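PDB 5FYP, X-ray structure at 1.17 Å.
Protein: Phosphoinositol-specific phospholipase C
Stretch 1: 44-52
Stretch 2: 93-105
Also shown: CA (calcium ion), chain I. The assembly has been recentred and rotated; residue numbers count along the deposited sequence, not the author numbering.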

# COMPACT_ATOMS: atom_id res chain seq x y z
N VAL A 44 7.93 -10.35 5.96
CA VAL A 44 6.59 -9.75 5.82
C VAL A 44 6.19 -9.74 4.35
O VAL A 44 7.01 -9.99 3.46
CB VAL A 44 6.49 -8.34 6.43
CG1 VAL A 44 6.74 -8.36 7.95
CG2 VAL A 44 7.43 -7.35 5.76
N ARG A 45 4.93 -9.36 4.09
CA ARG A 45 4.35 -9.25 2.75
C ARG A 45 3.84 -7.84 2.45
O ARG A 45 3.22 -7.65 1.42
CB ARG A 45 3.27 -10.30 2.49
CG ARG A 45 3.80 -11.72 2.50
CD ARG A 45 4.38 -12.14 1.17
NE ARG A 45 5.09 -13.44 1.26
CZ ARG A 45 6.34 -13.58 1.68
NH1 ARG A 45 7.06 -12.53 2.05
NH2 ARG A 45 6.89 -14.78 1.74
N THR A 46 4.13 -6.89 3.33
CA THR A 46 3.71 -5.48 3.12
C THR A 46 4.91 -4.61 3.34
O THR A 46 5.49 -4.60 4.45
CB THR A 46 2.52 -5.13 4.01
OG1 THR A 46 1.41 -5.96 3.65
CG2 THR A 46 2.09 -3.68 3.80
N LEU A 47 5.27 -3.86 2.30
CA LEU A 47 6.51 -3.04 2.23
C LEU A 47 6.16 -1.61 1.94
O LEU A 47 4.99 -1.26 1.80
CB LEU A 47 7.45 -3.58 1.11
CG LEU A 47 8.20 -4.90 1.40
CD1 LEU A 47 7.45 -6.14 1.76
CD2 LEU A 47 9.13 -5.15 0.24
N GLU A 48 7.17 -0.73 1.93
CA GLU A 48 6.93 0.72 1.77
C GLU A 48 8.10 1.34 1.03
O GLU A 48 9.25 1.02 1.29
CB GLU A 48 6.76 1.40 3.13
CG GLU A 48 6.47 2.90 3.04
CD GLU A 48 6.05 3.52 4.35
OE1 GLU A 48 6.24 2.89 5.41
OE2 GLU A 48 5.52 4.67 4.31
N LEU A 49 7.76 2.28 0.14
CA LEU A 49 8.71 3.09 -0.60
C LEU A 49 8.28 4.54 -0.50
O LEU A 49 7.15 4.87 -0.85
CB LEU A 49 8.76 2.67 -2.08
CG LEU A 49 9.36 1.30 -2.33
CD1 LEU A 49 8.96 0.73 -3.66
CD2 LEU A 49 10.88 1.35 -2.18
N ASP A 50 9.21 5.44 -0.11
CA ASP A 50 8.98 6.88 -0.19
C ASP A 50 9.57 7.38 -1.50
O ASP A 50 10.76 7.13 -1.77
CB ASP A 50 9.67 7.61 0.97
CG ASP A 50 9.05 7.36 2.33
OD1 ASP A 50 7.98 6.75 2.42
OD2 ASP A 50 9.68 7.78 3.33
N PHE A 51 8.76 8.09 -2.30
CA PHE A 51 9.25 8.45 -3.63
C PHE A 51 9.08 9.92 -3.94
O PHE A 51 8.07 10.55 -3.62
CB PHE A 51 8.66 7.52 -4.71
CG PHE A 51 7.20 7.73 -5.02
CD1 PHE A 51 6.17 7.18 -4.25
CD2 PHE A 51 6.83 8.41 -6.18
CE1 PHE A 51 4.84 7.34 -4.60
CE2 PHE A 51 5.51 8.55 -6.54
CZ PHE A 51 4.52 8.03 -5.76
N TRP A 52 10.12 10.43 -4.58
CA TRP A 52 10.32 11.87 -4.85
C TRP A 52 10.42 12.08 -6.34
O TRP A 52 11.01 11.28 -7.08
CB TRP A 52 11.62 12.34 -4.17
CG TRP A 52 11.59 12.26 -2.67
CD1 TRP A 52 11.76 11.16 -1.90
CD2 TRP A 52 11.33 13.34 -1.77
NE1 TRP A 52 11.60 11.49 -0.58
CE2 TRP A 52 11.34 12.82 -0.47
CE3 TRP A 52 11.07 14.69 -1.95
CZ2 TRP A 52 11.09 13.60 0.65
CZ3 TRP A 52 10.82 15.48 -0.83
CH2 TRP A 52 10.83 14.92 0.45
CA CA I . 6.91 6.62 4.46
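Stretch 2, residues 93-105: DLEACLNDVKNWS

How does the second stretch lie on the first? Residues 46-52 form an extended strand, and residues 94-105 form a helix that runs almost antiparallel to it, with 164° between their N-to-C directions, a signed crossing angle of -164°, and a closest approach of 10.1 Å between the axes. Asp93 precedes the helix as its N-cap, with its OD1 accepting from Ala96 N at 2.9 Å. Because the directions oppose, the early strand faces the later helix turns and the far end of the strand meets the start of the helix. The two backbones are not evenly spaced: the CA atoms of Leu47 and Val101 lie 9.3 Å apart, those of Phe51 and Leu94 only 6.8 Å.

What meets the helix first, walking along from Val44? Val44 itself is out of reach, but Arg45, whose CA-to-CB bond points sideways, extends its side chain so that NH2 comes within 3.4 Å of Trp104 CH2. The indole carbon sits over one face of the guanidinium, while NH2 lies at the edge of the indole, near its plane. The arginine also reaches back to its neighbour through a weak hydrogen bond from NH1 to Val44 O, 2.9 Å.

Where is the middle of the strand packed most closely? Leu47 makes a loose contact, its CD2 4.4 Å from Val101 CG2. Glu48 takes no part in the packing and instead binds the calcium ion, its OE2 2.4 Å from the metal. Leu49 is the centre of the packing and has the largest covered area of any residue here: its CD2 lies 3.6 Å from Cys97 CB, while its CD1 is 4.0 Å from Leu94 CD1 and 3.8 Å from Leu98 CD2. These three partners fall within little more than one helical turn, so a single leucine is met by residues spaced about a turn apart, Leu94 and then the adjacent pair Cys97 and Leu98. No hydrogen bond crosses between the stretches, and apolar side chains supply most of the contact.

How does the contact end? Asp50 also stays out of the packing and binds the calcium ion, its OD1 2.3 Å from the metal; its CA-to-CB bond points away from the helix. Phe51 then closes the contact, its CD2 4.1 Å from Leu94 CD2, so that Leu94 touches both Leu49 and Phe51. Alternation in the strand sends Leu47, Leu49 and Phe51 toward the helix, so the strand carries a metal site and an apolar surface on alternate residues. Trp52 lies beyond reach.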

# COMPACT_ATOMS: atom_id res chain seq x y z
N ASP A 93 16.62 3.59 -8.21
CA ASP A 93 15.48 4.50 -8.22
C ASP A 93 14.18 3.76 -7.91
O ASP A 93 14.18 2.59 -7.56
CB ASP A 93 15.44 5.26 -9.54
CG ASP A 93 15.14 4.37 -10.75
OD1 ASP A 93 15.20 3.12 -10.64
OD2 ASP A 93 14.88 4.95 -11.82
N LEU A 94 13.04 4.43 -8.10
CA LEU A 94 11.78 3.79 -7.84
C LEU A 94 11.60 2.54 -8.67
O LEU A 94 11.23 1.46 -8.18
CB LEU A 94 10.61 4.74 -8.05
CG LEU A 94 9.23 4.12 -7.86
CD1 LEU A 94 9.02 3.57 -6.47
CD2 LEU A 94 8.13 5.11 -8.20
N GLU A 95 11.88 2.66 -9.96
CA GLU A 95 11.73 1.50 -10.86
C GLU A 95 12.58 0.33 -10.40
O GLU A 95 12.15 -0.83 -10.43
CB GLU A 95 12.06 1.90 -12.30
CG GLU A 95 11.96 0.75 -13.28
CD GLU A 95 12.00 1.18 -14.73
OE1 GLU A 95 11.90 2.38 -15.04
OE2 GLU A 95 12.08 0.30 -15.60
N ALA A 96 13.80 0.62 -9.96
CA ALA A 96 14.68 -0.45 -9.47
C ALA A 96 14.09 -1.16 -8.23
O ALA A 96 14.10 -2.39 -8.11
CB ALA A 96 16.04 0.09 -9.15
N CYS A 97 13.58 -0.36 -7.31
CA CYS A 97 12.94 -0.90 -6.11
C CYS A 97 11.73 -1.77 -6.46
O CYS A 97 11.54 -2.85 -5.91
CB CYS A 97 12.54 0.19 -5.14
SG CYS A 97 13.90 1.15 -4.42
N LEU A 98 10.91 -1.27 -7.38
CA LEU A 98 9.77 -2.04 -7.83
C LEU A 98 10.21 -3.36 -8.49
O LEU A 98 9.59 -4.41 -8.26
CB LEU A 98 8.91 -1.22 -8.79
CG LEU A 98 8.28 0.04 -8.21
CD1 LEU A 98 7.47 0.73 -9.28
CD2 LEU A 98 7.42 -0.22 -7.00
N ASN A 99 11.26 -3.31 -9.29
CA ASN A 99 11.79 -4.53 -9.90
C ASN A 99 12.32 -5.54 -8.90
O ASN A 99 12.18 -6.75 -9.12
CB ASN A 99 12.84 -4.20 -10.94
CG ASN A 99 12.22 -4.01 -12.31
OD1 ASN A 99 11.42 -4.84 -12.77
ND2 ASN A 99 12.60 -2.95 -12.97
N ASP A 100 12.85 -5.06 -7.77
CA ASP A 100 13.26 -6.01 -6.72
C ASP A 100 12.04 -6.82 -6.24
O ASP A 100 12.13 -8.03 -6.03
CB ASP A 100 13.87 -5.28 -5.53
CG ASP A 100 15.29 -4.84 -5.78
OD1 ASP A 100 15.92 -5.31 -6.74
OD2 ASP A 100 15.76 -4.02 -4.96
N VAL A 101 10.89 -6.18 -6.11
CA VAL A 101 9.65 -6.86 -5.70
C VAL A 101 9.19 -7.81 -6.80
O VAL A 101 8.83 -8.95 -6.55
CB VAL A 101 8.56 -5.86 -5.31
CG1 VAL A 101 7.29 -6.59 -4.93
CG2 VAL A 101 9.04 -5.00 -4.16
N LYS A 102 9.19 -7.31 -8.03
CA LYS A 102 8.76 -8.11 -9.18
C LYS A 102 9.60 -9.40 -9.29
O LYS A 102 9.08 -10.49 -9.48
CB LYS A 102 8.85 -7.26 -10.42
CG LYS A 102 8.20 -7.86 -11.66
CD LYS A 102 9.12 -8.72 -12.46
CE LYS A 102 8.42 -9.13 -13.74
NZ LYS A 102 9.15 -10.16 -14.49
N ASN A 103 10.91 -9.24 -9.16
CA ASN A 103 11.81 -10.38 -9.23
C ASN A 103 11.60 -11.38 -8.09
O ASN A 103 11.60 -12.57 -8.33
CB ASN A 103 13.26 -9.90 -9.26
CG ASN A 103 13.63 -9.20 -10.55
OD1 ASN A 103 13.03 -9.43 -11.60
ND2 ASN A 103 14.62 -8.33 -10.48
N TRP A 104 11.42 -10.88 -6.87
CA TRP A 104 11.12 -11.78 -5.75
C TRP A 104 9.83 -12.54 -6.05
O TRP A 104 9.75 -13.76 -5.87
CB TRP A 104 11.02 -11.00 -4.42
CG TRP A 104 10.80 -11.90 -3.24
CD1 TRP A 104 11.76 -12.34 -2.37
CD2 TRP A 104 9.57 -12.48 -2.80
NE1 TRP A 104 11.22 -13.15 -1.43
CE2 TRP A 104 9.88 -13.27 -1.68
CE3 TRP A 104 8.24 -12.40 -3.24
CZ2 TRP A 104 8.91 -14.00 -1.00
CZ3 TRP A 104 7.29 -13.13 -2.57
CH2 TRP A 104 7.62 -13.90 -1.45
N SER A 105 8.83 -11.84 -6.55
CA SER A 105 7.54 -12.47 -6.90
C SER A 105 7.73 -13.60 -7.93
O SER A 105 7.23 -14.71 -7.74
CB SER A 105 6.57 -11.43 -7.42
OG SER A 105 5.40 -12.02 -7.97
O HOH W 1 8.04 8.57 5.35
O HOH W 2 5.99 7.02 6.65